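Local coordinates for protein peptidoglycan-N-acetylglucosamine deacetylase BC_1960 (Bacillus cereus, PDB 5O6Y) that removes the acetyl group from N-acetylglucosamine residues of peptidoglycan, and also from soluble chitin substrates, in a zinc-dependent hydrolysis, at residues A[10-15]-A[126-131]; A[27-32]-A[53-58]; A[116-121]-A[136-141]. All coordinates share one frame; numbering follows the deposited sequence.

Contact 1 (A[10-15]-A[126-131]); sequences YAYAFS and NQLKWA. With NA (sodium ion), chain O; NA (sodium ion), chain P.
Tyr10 and Lys129 have the nearest CA pair, 6.5 Å apart, where the chain leading into the short strand 12-13 passes the helix 125-133; no hydrogen bond joins the two segments, and side chains make the contact. Leu128 reaches from the helix into the angle between two tyrosines. Its CG lies anti to the backbone N (chi1 -172°), which carries both methyls out toward the strand. Leu128 CD2 sits over one face of the Tyr12 ring in a CH-pi contact, 4.1 Å from the ring centroid and 28° off the normal, and the two side chains meet at about a right angle. Leu128 CD2 also stands 3.6 Å from Tyr10 CD2, approaching that ring obliquely. The other branch, Leu128 CD1, lies 3.8 Å from Tyr12 CD1 and 3.9 Å from Ala11 O.

The strand runs parallel to strand 137-139 at one border of a three-stranded parallel sheet, and the helix packs against this small sheet in the NodB-type polysaccharide deacetylase fold. Ile138 of the middle strand touches both Tyr12 and Leu128, while Trp6 of the N-terminal helix 3-9 also touches Leu128.

Further out, the Tyr10 ring extends along the helix surface toward Lys129. Tyr10 CE1 is 3.6 Å from Lys129 CB, and Tyr10 OH comes within 3.4 Å of Lys129 CE; the hydroxyl is hydrogen-bonded to Glu125. The Tyr12 hydroxyl pairs instead with Gln140. At the far end of the same segment, Ser15 OG lies 2.6 Å from each of two sodium ions, and water 1 links one of them to Phe14 N.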
loop_
_atom_site.group_PDB
_atom_site.type_symbol
_atom_site.label_atom_id
_atom_site.label_comp_id
_atom_site.label_asym_id
_atom_site.label_seq_id
_atom_site.Cartn_x
_atom_site.Cartn_y
_atom_site.Cartn_z
ATOM N N TYR A 10 -7.980 14.898 -9.824
ATOM C CA TYR A 10 -8.103 13.466 -10.053
ATOM C C TYR A 10 -8.311 12.755 -8.723
ATOM O O TYR A 10 -8.281 13.370 -7.651
ATOM C CB TYR A 10 -6.866 12.915 -10.772
ATOM C CG TYR A 10 -6.517 13.657 -12.040
ATOM C CD1 TYR A 10 -7.232 13.444 -13.211
ATOM C CD2 TYR A 10 -5.470 14.569 -12.069
ATOM C CE1 TYR A 10 -6.917 14.120 -14.372
ATOM C CE2 TYR A 10 -5.147 15.250 -13.226
ATOM C CZ TYR A 10 -5.875 15.022 -14.375
ATOM O OH TYR A 10 -5.559 15.696 -15.532
ATOM N N ALA A 11 -8.530 11.444 -8.801
ATOM C CA ALA A 11 -8.575 10.580 -7.622
ATOM C C ALA A 11 -7.136 10.245 -7.253
ATOM O O ALA A 11 -6.545 9.288 -7.754
ATOM C CB ALA A 11 -9.398 9.328 -7.893
ATOM N N TYR A 12 -6.568 11.048 -6.356
ATOM C CA TYR A 12 -5.135 11.027 -6.094
ATOM C C TYR A 12 -4.888 11.728 -4.767
ATOM O O TYR A 12 -5.380 12.842 -4.558
ATOM C CB TYR A 12 -4.386 11.719 -7.241
ATOM C CG TYR A 12 -2.877 11.731 -7.142
ATOM C CD1 TYR A 12 -2.132 10.596 -7.426
ATOM C CD2 TYR A 12 -2.196 12.894 -6.807
ATOM C CE1 TYR A 12 -0.752 10.609 -7.354
ATOM C CE2 TYR A 12 -0.817 12.918 -6.732
ATOM C CZ TYR A 12 -0.100 11.774 -7.007
ATOM O OH TYR A 12 1.274 11.798 -6.932
ATOM N N ALA A 13 -4.145 11.081 -3.870
ATOM C CA ALA A 13 -3.945 11.641 -2.541
ATOM C C ALA A 13 -2.672 11.081 -1.923
ATOM O O ALA A 13 -2.211 9.992 -2.277
ATOM C CB ALA A 13 -5.145 11.359 -1.630
ATOM N N PHE A 14 -2.116 11.848 -0.983
ATOM C CA PHE A 14 -0.952 11.435 -0.213
ATOM C C PHE A 14 -1.275 11.046 1.221
ATOM O O PHE A 14 -0.520 10.272 1.817
ATOM C CB PHE A 14 0.100 12.555 -0.187
ATOM C CG PHE A 14 0.667 12.885 -1.536
ATOM C CD1 PHE A 14 0.040 13.803 -2.361
ATOM C CD2 PHE A 14 1.828 12.277 -1.980
ATOM C CE1 PHE A 14 0.558 14.107 -3.604
ATOM C CE2 PHE A 14 2.351 12.579 -3.222
ATOM C CZ PHE A 14 1.717 13.494 -4.034
ATOM N N SER A 15 -2.365 11.559 1.787
ATOM C CA SER A 15 -2.725 11.289 3.171
ATOM C C SER A 15 -4.236 11.419 3.308
ATOM O O SER A 15 -4.936 11.779 2.357
ATOM C CB SER A 15 -1.979 12.228 4.126
ATOM O OG SER A 15 -2.125 13.583 3.736
ATOM N N ASN A 126 -1.694 11.964 -17.745
ATOM C CA ASN A 126 -2.637 11.213 -18.566
ATOM C C ASN A 126 -2.876 9.816 -18.006
ATOM O O ASN A 126 -3.989 9.290 -18.113
ATOM C CB ASN A 126 -2.144 11.135 -20.011
ATOM C CG ASN A 126 -0.837 10.382 -20.143
ATOM N N GLN A 127 -1.850 9.203 -17.409
ATOM C CA GLN A 127 -2.051 7.937 -16.711
ATOM C C GLN A 127 -2.990 8.114 -15.527
ATOM O O GLN A 127 -3.859 7.269 -15.278
ATOM C CB GLN A 127 -0.710 7.373 -16.247
ATOM C CG GLN A 127 0.263 7.060 -17.369
ATOM C CD GLN A 127 1.622 6.630 -16.856
ATOM O OE1 GLN A 127 2.009 6.965 -15.736
ATOM N NE2 GLN A 127 2.354 5.882 -17.672
ATOM N N LEU A 128 -2.830 9.212 -14.786
ATOM C CA LEU A 128 -3.719 9.491 -13.664
ATOM C C LEU A 128 -5.134 9.783 -14.145
ATOM O O LEU A 128 -6.111 9.369 -13.508
ATOM C CB LEU A 128 -3.168 10.662 -12.850
ATOM C CG LEU A 128 -3.850 10.994 -11.524
ATOM C CD1 LEU A 128 -3.900 9.764 -10.635
ATOM C CD2 LEU A 128 -3.120 12.133 -10.826
ATOM N N LYS A 129 -5.262 10.488 -15.270
ATOM C CA LYS A 129 -6.580 10.793 -15.815
ATOM C C LYS A 129 -7.308 9.525 -16.241
ATOM O O LYS A 129 -8.521 9.397 -16.037
ATOM C CB LYS A 129 -6.442 11.754 -16.994
ATOM C CG LYS A 129 -7.755 12.302 -17.527
ATOM C CD LYS A 129 -7.513 13.166 -18.754
ATOM C CE LYS A 129 -6.460 14.230 -18.476
ATOM N NZ LYS A 129 -6.022 14.932 -19.715
ATOM N N TRP A 130 -6.583 8.574 -16.833
ATOM C CA TRP A 130 -7.207 7.331 -17.271
ATOM C C TRP A 130 -7.728 6.530 -16.084
ATOM O O TRP A 130 -8.853 6.020 -16.111
ATOM C CB TRP A 130 -6.213 6.505 -18.090
ATOM C CG TRP A 130 -6.763 5.193 -18.557
ATOM C CD1 TRP A 130 -7.487 4.964 -19.692
ATOM C CD2 TRP A 130 -6.636 3.926 -17.902
ATOM N NE1 TRP A 130 -7.818 3.634 -19.783
ATOM C CE2 TRP A 130 -7.307 2.975 -18.696
ATOM C CE3 TRP A 130 -6.020 3.504 -16.720
ATOM C CZ2 TRP A 130 -7.379 1.629 -18.347
ATOM C CZ3 TRP A 130 -6.092 2.167 -16.376
ATOM C CH2 TRP A 130 -6.766 1.245 -17.186
ATOM N N ALA A 131 -6.922 6.412 -15.025
ATOM C CA ALA A 131 -7.349 5.645 -13.860
ATOM C C ALA A 131 -8.529 6.300 -13.153
ATOM O O ALA A 131 -9.388 5.597 -12.610
ATOM C CB ALA A 131 -6.183 5.467 -12.893
HETATM NA NA NA O . -1.703 15.108 1.623
HETATM NA NA NA P . -3.676 14.432 5.708
HETATM O O HOH W 1 -3.065 14.296 -0.521
HETATM O O HOH W 2 -1.543 13.770 7.523
#

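Contact 2 (A[27-32]-A[53-58]); sequences FDDGPD and FLLGEN. With 5YA (4-naphthalen-1-yl-~{N}-oxidanyl-benzamide), chain H.
Asp28 and Phe53 form a parallel bridge within the beta-alpha-beta unit of strand 22-28, helix 37-45 and strand 51-54, where Asp28 and Asp29, in the C-terminal part of the first strand and just after it, face the active site. Phe53 N donates to Phe27 O at 2.8 Å; the return bond, Asp29 N to Phe53 O, is weak. From CB, which both oxygens of the bound hydroxamate approach, the Asp28 side chain runs beside Phe53, its carboxylate 83° from the ring plane. Asp28 CG lies 3.7 Å from hydroxamate O1. The branches then part: Asp28 OD1 lies 3.2 Å from Phe53 CB, with a weak, long ion pair to Arg117, and Asp28 OD2 is 2.8 Å from hydroxamate O1. Asp28 is the predicted proton acceptor.

Asp29 is a zinc ligand and hydrogen-bonds Thr175 through OD2. Its carbonyl accepts a bond from Asn58, with ND2 of Asn58 2.9 Å from Asp29 O. Leu55, the N-cap residue of helix 56-61, packs its CD1 against the same carbonyl. The peptide before Pro31 is cis, and beside this turn Leu54 CD2 meets Pro31 CD at 3.8 Å. Leu55 N donates to Gly30 O over 2.9 Å.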
loop_
_atom_site.group_PDB
_atom_site.type_symbol
_atom_site.label_atom_id
_atom_site.label_comp_id
_atom_site.label_asym_id
_atom_site.label_seq_id
_atom_site.Cartn_x
_atom_site.Cartn_y
_atom_site.Cartn_z
ATOM N N PHE A 27 1.740 -1.847 2.643
ATOM C CA PHE A 27 2.868 -2.741 2.404
ATOM C C PHE A 27 2.969 -3.029 0.914
ATOM O O PHE A 27 1.956 -3.301 0.263
ATOM C CB PHE A 27 2.717 -4.044 3.200
ATOM C CG PHE A 27 2.670 -3.838 4.693
ATOM C CD1 PHE A 27 3.833 -3.829 5.442
ATOM C CD2 PHE A 27 1.462 -3.647 5.343
ATOM C CE1 PHE A 27 3.791 -3.637 6.813
ATOM C CE2 PHE A 27 1.414 -3.452 6.713
ATOM C CZ PHE A 27 2.579 -3.447 7.447
ATOM N N ASP A 28 4.188 -2.974 0.380
ATOM C CA ASP A 28 4.421 -3.026 -1.055
ATOM C C ASP A 28 5.300 -4.209 -1.437
ATOM O O ASP A 28 6.082 -4.714 -0.626
ATOM C CB ASP A 28 5.078 -1.733 -1.546
ATOM C CG ASP A 28 4.081 -0.612 -1.734
ATOM O OD1 ASP A 28 2.886 -0.825 -1.457
ATOM O OD2 ASP A 28 4.486 0.483 -2.167
ATOM N N ASP A 29 5.147 -4.637 -2.692
ATOM C CA ASP A 29 5.976 -5.570 -3.455
ATOM C C ASP A 29 5.616 -7.030 -3.210
ATOM O O ASP A 29 6.157 -7.897 -3.890
ATOM C CB ASP A 29 7.485 -5.380 -3.217
ATOM C CG ASP A 29 7.964 -4.005 -3.613
ATOM O OD1 ASP A 29 7.311 -3.362 -4.457
ATOM O OD2 ASP A 29 8.993 -3.558 -3.077
ATOM N N GLY A 30 4.732 -7.332 -2.260
ATOM C CA GLY A 30 4.347 -8.689 -2.001
ATOM C C GLY A 30 3.418 -9.231 -3.065
ATOM O O GLY A 30 3.105 -8.562 -4.057
ATOM N N PRO A 31 2.961 -10.470 -2.866
ATOM C CA PRO A 31 3.294 -11.347 -1.740
ATOM C C PRO A 31 4.672 -11.995 -1.851
ATOM O O PRO A 31 5.264 -12.034 -2.929
ATOM C CB PRO A 31 2.200 -12.405 -1.806
ATOM C CG PRO A 31 1.877 -12.492 -3.260
ATOM C CD PRO A 31 1.952 -11.083 -3.746
ATOM N N ASP A 32 5.170 -12.492 -0.722
ATOM C CA ASP A 32 6.429 -13.217 -0.659
ATOM C C ASP A 32 6.273 -14.338 0.358
ATOM O O ASP A 32 5.231 -14.474 1.004
ATOM C CB ASP A 32 7.593 -12.285 -0.302
ATOM C CG ASP A 32 7.649 -11.962 1.174
ATOM O OD1 ASP A 32 8.610 -12.393 1.844
ATOM O OD2 ASP A 32 6.728 -11.281 1.668
ATOM N N PHE A 53 -0.341 -3.502 -1.351
ATOM C CA PHE A 53 -0.217 -3.255 -2.784
ATOM C C PHE A 53 0.646 -4.360 -3.380
ATOM O O PHE A 53 1.869 -4.371 -3.200
ATOM C CB PHE A 53 0.377 -1.876 -3.054
ATOM C CG PHE A 53 -0.590 -0.750 -2.841
ATOM C CD1 PHE A 53 -0.539 0.019 -1.690
ATOM C CD2 PHE A 53 -1.560 -0.469 -3.788
ATOM C CE1 PHE A 53 -1.432 1.055 -1.492
ATOM C CE2 PHE A 53 -2.457 0.564 -3.596
ATOM C CZ PHE A 53 -2.393 1.329 -2.445
ATOM N N LEU A 54 0.010 -5.287 -4.089
ATOM C CA LEU A 54 0.649 -6.519 -4.527
ATOM C C LEU A 54 1.094 -6.409 -5.979
ATOM O O LEU A 54 0.338 -5.936 -6.835
ATOM C CB LEU A 54 -0.302 -7.705 -4.363
ATOM C CG LEU A 54 -0.843 -7.960 -2.957
ATOM C CD1 LEU A 54 -1.788 -9.148 -2.964
ATOM C CD2 LEU A 54 0.293 -8.182 -1.974
ATOM N N LEU A 55 2.318 -6.855 -6.250
ATOM C CA LEU A 55 2.783 -6.986 -7.625
ATOM C C LEU A 55 2.082 -8.152 -8.311
ATOM O O LEU A 55 1.870 -9.211 -7.713
ATOM C CB LEU A 55 4.297 -7.192 -7.657
ATOM C CG LEU A 55 5.166 -5.952 -7.444
ATOM C CD1 LEU A 55 6.596 -6.347 -7.129
ATOM C CD2 LEU A 55 5.118 -5.074 -8.679
ATOM N N GLY A 56 1.722 -7.952 -9.579
ATOM C CA GLY A 56 1.041 -9.005 -10.317
ATOM C C GLY A 56 1.915 -10.224 -10.547
ATOM O O GLY A 56 1.439 -11.360 -10.470
ATOM N N GLU A 57 3.202 -10.008 -10.827
ATOM C CA GLU A 57 4.096 -11.129 -11.099
ATOM C C GLU A 57 4.322 -11.982 -9.856
ATOM O O GLU A 57 4.556 -13.191 -9.972
ATOM C CB GLU A 57 5.431 -10.619 -11.649
ATOM C CG GLU A 57 6.424 -10.184 -10.582
ATOM C CD GLU A 57 7.687 -9.585 -11.164
ATOM O OE1 GLU A 57 7.690 -9.256 -12.367
ATOM O OE2 GLU A 57 8.678 -9.443 -10.415
ATOM N N ASN A 58 4.249 -11.380 -8.666
ATOM C CA ASN A 58 4.437 -12.119 -7.423
ATOM C C ASN A 58 3.165 -12.800 -6.945
ATOM O O ASN A 58 3.243 -13.833 -6.271
ATOM C CB ASN A 58 4.964 -11.187 -6.333
ATOM C CG ASN A 58 6.424 -10.832 -6.531
ATOM O OD1 ASN A 58 7.052 -11.276 -7.490
ATOM N ND2 ASN A 58 6.972 -10.024 -5.627
HETATM C C1 5YA H . 12.733 6.554 -0.770
HETATM C C2 5YA H . 11.971 5.476 -1.232
HETATM C C3 5YA H . 11.101 5.619 -2.312
HETATM C C4 5YA H . 10.972 6.892 -2.948
HETATM C C5 5YA H . 11.749 7.992 -2.475
HETATM C C6 5YA H . 12.635 7.806 -1.373
HETATM C C7 5YA H . 10.090 7.092 -4.051
HETATM C C8 5YA H . 9.997 8.346 -4.647
HETATM O O1 5YA H . 6.602 1.225 -3.804
HETATM C C9 5YA H . 10.760 9.422 -4.182
HETATM C C10 5YA H . 11.630 9.263 -3.109
HETATM C C11 5YA H . 10.300 4.443 -2.765
HETATM C C12 5YA H . 8.954 4.403 -2.456
HETATM C C13 5YA H . 8.175 3.335 -2.851
HETATM N N1 5YA H . 8.356 0.026 -4.447
HETATM C C14 5YA H . 8.735 2.285 -3.549
HETATM C C15 5YA H . 10.089 2.309 -3.859
HETATM C C16 5YA H . 10.872 3.388 -3.465
HETATM C C17 5YA H . 7.820 1.128 -3.953
HETATM O O2 5YA H . 7.517 -1.041 -4.814
#

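Contact 3 (A[116-121]-A[136-141]); sequences IRPPYG and FMIVQW. With 5YA (4-naphthalen-1-yl-~{N}-oxidanyl-benzamide), chain H; PE3 (3,6,9,12,15,18,21,24,27,30,33,36,39-tridecaoxahentetracontane-1,41-diol), chain I.
Arg117 leaves the backbone with CG anti to N (chi1 177°) and bends at chi3 (-74°), a course that brings its guanidinium to the backbone oxygens of Val139 and Gln140; Gln140, bent at chi2 (-81°), brings its amide to Gly121. Arg117 NE donates nearly straight to Val139 O at 3.1 Å, with the oxygen in the guanidinium plane. NH2 makes a weak bond to Gln140 O, and NH1 is held by Thr26. One guanidinium face takes the edge of Trp141, with CE3 of Trp141 4.0 Å from Arg117 NE. Gln140 NE2 reaches Gly121 O at 3.2 Å from above the carbonyl plane and also pairs with Tyr12.

Earlier in both segments, the parallel bridge of Ile116 with Ile138 is tied by Ile116 N to Met137 O (2.9 Å) and Val139 N to Ile116 O (3.2 Å). Ile116 CD1 sits over the Phe136 ring, 3.6 Å from its centroid, and Pro118 CD packs on Ile138 CG2.

Trp141 CZ2 lies 3.3 Å from hydroxamate C12, and Tyr120 O is 3.1 Å from hydroxamate C8. The loop after strand 115-116 and the residues following strand 137-139 thus line the pocket that holds the hydroxamate in this NodB-type deacetylase fold, beside zinc ligands His79 and His83.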
loop_
_atom_site.group_PDB
_atom_site.type_symbol
_atom_site.label_atom_id
_atom_site.label_comp_id
_atom_site.label_asym_id
_atom_site.label_seq_id
_atom_site.Cartn_x
_atom_site.Cartn_y
_atom_site.Cartn_z
ATOM N N ILE A 116 -4.671 1.889 -6.583
ATOM C CA ILE A 116 -3.425 1.711 -7.316
ATOM C C ILE A 116 -2.342 2.505 -6.600
ATOM O O ILE A 116 -2.595 3.611 -6.113
ATOM C CB ILE A 116 -3.556 2.176 -8.784
ATOM C CG1 ILE A 116 -4.521 1.279 -9.558
ATOM C CG2 ILE A 116 -2.199 2.210 -9.477
ATOM C CD1 ILE A 116 -4.628 1.643 -11.022
ATOM N N ARG A 117 -1.142 1.936 -6.517
ATOM C CA ARG A 117 0.035 2.679 -6.076
ATOM C C ARG A 117 1.109 2.515 -7.141
ATOM O O ARG A 117 1.518 1.373 -7.435
ATOM C CB ARG A 117 0.545 2.211 -4.714
ATOM C CG ARG A 117 1.820 2.926 -4.287
ATOM C CD ARG A 117 2.185 2.633 -2.844
ATOM N NE ARG A 117 1.321 3.336 -1.900
ATOM C CZ ARG A 117 1.327 3.119 -0.589
ATOM N NH1 ARG A 117 2.147 2.213 -0.072
ATOM N NH2 ARG A 117 0.511 3.800 0.204
ATOM N N PRO A 118 1.588 3.597 -7.746
ATOM C CA PRO A 118 2.626 3.473 -8.767
ATOM C C PRO A 118 3.980 3.226 -8.132
ATOM O O PRO A 118 4.332 3.865 -7.128
ATOM C CB PRO A 118 2.578 4.833 -9.480
ATOM C CG PRO A 118 2.110 5.777 -8.423
ATOM C CD PRO A 118 1.168 4.994 -7.540
ATOM N N PRO A 119 4.758 2.289 -8.670
ATOM C CA PRO A 119 6.105 2.052 -8.136
ATOM C C PRO A 119 6.970 3.298 -8.246
ATOM O O PRO A 119 6.879 4.057 -9.213
ATOM C CB PRO A 119 6.640 0.910 -9.008
ATOM C CG PRO A 119 5.753 0.883 -10.214
ATOM C CD PRO A 119 4.416 1.353 -9.752
ATOM N N TYR A 120 7.806 3.507 -7.229
ATOM C CA TYR A 120 8.647 4.690 -7.065
ATOM C C TYR A 120 7.843 5.983 -6.993
ATOM O O TYR A 120 8.428 7.072 -7.017
ATOM C CB TYR A 120 9.697 4.805 -8.181
ATOM C CG TYR A 120 10.267 3.488 -8.655
ATOM C CD1 TYR A 120 11.207 2.799 -7.900
ATOM C CD2 TYR A 120 9.878 2.942 -9.874
ATOM C CE1 TYR A 120 11.734 1.597 -8.337
ATOM C CE2 TYR A 120 10.399 1.742 -10.319
ATOM C CZ TYR A 120 11.326 1.074 -9.549
ATOM O OH TYR A 120 11.846 -0.121 -9.990
ATOM N N GLY A 121 6.517 5.898 -6.905
ATOM C CA GLY A 121 5.679 7.079 -6.915
ATOM C C GLY A 121 5.618 7.812 -8.234
ATOM O O GLY A 121 5.079 8.921 -8.286
ATOM N N PHE A 136 -10.624 4.065 -10.568
ATOM C CA PHE A 136 -9.534 3.715 -9.661
ATOM C C PHE A 136 -9.296 4.848 -8.668
ATOM O O PHE A 136 -9.945 5.891 -8.738
ATOM C CB PHE A 136 -8.240 3.435 -10.428
ATOM C CG PHE A 136 -8.190 2.087 -11.087
ATOM C CD1 PHE A 136 -8.337 1.967 -12.461
ATOM C CD2 PHE A 136 -7.972 0.942 -10.340
ATOM C CE1 PHE A 136 -8.278 0.730 -13.074
ATOM C CE2 PHE A 136 -7.910 -0.299 -10.949
ATOM C CZ PHE A 136 -8.063 -0.404 -12.319
ATOM N N MET A 137 -8.396 4.622 -7.719
ATOM C CA MET A 137 -7.914 5.712 -6.885
ATOM C C MET A 137 -6.458 5.446 -6.552
ATOM O O MET A 137 -6.120 4.381 -6.032
ATOM C CB MET A 137 -8.735 5.875 -5.602
ATOM C CG MET A 137 -8.206 7.000 -4.720
ATOM S SD MET A 137 -9.321 7.568 -3.425
ATOM C CE MET A 137 -8.342 8.893 -2.725
ATOM N N ILE A 138 -5.607 6.408 -6.868
ATOM C CA ILE A 138 -4.178 6.298 -6.601
ATOM C C ILE A 138 -3.864 6.942 -5.262
ATOM O O ILE A 138 -4.250 8.081 -5.003
ATOM C CB ILE A 138 -3.324 6.930 -7.723
ATOM C CG1 ILE A 138 -3.328 6.054 -8.978
ATOM C CG2 ILE A 138 -1.891 7.129 -7.253
ATOM C CD1 ILE A 138 -4.524 6.258 -9.870
ATOM N N VAL A 139 -3.164 6.204 -4.405
ATOM C CA VAL A 139 -2.767 6.689 -3.090
ATOM C C VAL A 139 -1.266 6.498 -2.951
ATOM O O VAL A 139 -0.769 5.371 -3.058
ATOM C CB VAL A 139 -3.512 5.967 -1.957
ATOM C CG1 VAL A 139 -2.897 6.322 -0.612
ATOM C CG2 VAL A 139 -4.988 6.329 -1.983
ATOM N N GLN A 140 -0.547 7.594 -2.719
ATOM C CA GLN A 140 0.884 7.523 -2.457
ATOM C C GLN A 140 1.128 7.282 -0.973
ATOM O O GLN A 140 0.609 6.316 -0.406
ATOM C CB GLN A 140 1.582 8.803 -2.921
ATOM C CG GLN A 140 1.322 9.174 -4.376
ATOM C CD GLN A 140 2.192 8.404 -5.355
ATOM O OE1 GLN A 140 2.685 7.317 -5.050
ATOM N NE2 GLN A 140 2.388 8.971 -6.539
ATOM N N TRP A 141 1.903 8.156 -0.334
ATOM C CA TRP A 141 2.210 8.017 1.084
ATOM C C TRP A 141 2.743 9.344 1.603
ATOM O O TRP A 141 3.192 10.196 0.833
ATOM C CB TRP A 141 3.227 6.898 1.333
ATOM C CG TRP A 141 4.543 7.139 0.661
ATOM C CD1 TRP A 141 5.635 7.766 1.191
ATOM C CD2 TRP A 141 4.904 6.770 -0.675
ATOM N NE1 TRP A 141 6.653 7.804 0.270
ATOM C CE2 TRP A 141 6.230 7.200 -0.885
ATOM C CE3 TRP A 141 4.236 6.116 -1.715
ATOM C CZ2 TRP A 141 6.897 7.000 -2.090
ATOM C CZ3 TRP A 141 4.902 5.915 -2.911
ATOM C CH2 TRP A 141 6.218 6.355 -3.088
HETATM C C1 5YA H . 12.733 6.554 -0.770
HETATM C C2 5YA H . 11.971 5.476 -1.232
HETATM C C3 5YA H . 11.101 5.619 -2.312
HETATM C C4 5YA H . 10.972 6.892 -2.948
HETATM C C5 5YA H . 11.749 7.992 -2.475
HETATM C C6 5YA H . 12.635 7.806 -1.373
HETATM C C7 5YA H . 10.090 7.092 -4.051
HETATM C C8 5YA H . 9.997 8.346 -4.647
HETATM O O1 5YA H . 6.602 1.225 -3.804
HETATM C C9 5YA H . 10.760 9.422 -4.182
HETATM C C10 5YA H . 11.630 9.263 -3.109
HETATM C C11 5YA H . 10.300 4.443 -2.765
HETATM C C12 5YA H . 8.954 4.403 -2.456
HETATM C C13 5YA H . 8.175 3.335 -2.851
HETATM N N1 5YA H . 8.356 0.026 -4.447
HETATM C C14 5YA H . 8.735 2.285 -3.549
HETATM C C15 5YA H . 10.089 2.309 -3.859
HETATM C C16 5YA H . 10.872 3.388 -3.465
HETATM C C17 5YA H . 7.820 1.128 -3.953
HETATM O O2 5YA H . 7.517 -1.041 -4.814
HETATM O O25 PE3 I . 6.866 11.114 -1.317
HETATM C C24 PE3 I . 5.523 10.718 -1.368
HETATM C C23 PE3 I . 5.093 10.663 -2.832
HETATM O O22 PE3 I . 6.233 10.475 -3.621
#

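Overall arrangement
Contacts 1 and 3 lie side by side, their centres about 8 Å apart, because strands 12-13 and 137-139 are neighbours in one sheet. Ala13 O probably accepts a hydrogen bond from Gln140 N (3.0 Å), and Ala131 CB packs on Ile138 CD1 at 3.5 Å. Contact 2 is about 13 Å from contact 3, centre to centre, and meets it where Phe53 CE2 packs 3.5 Å from Arg117 N. Both touch the bound naphthyl-benzohydroxamate, contact 2 at its hydroxamate group and contact 3 at its aromatic part. Contact 1 stands apart from contact 2, with nearest atoms about 9 Å away, and the Tyr12 side chain is about 12 Å from that of zinc ligand His79.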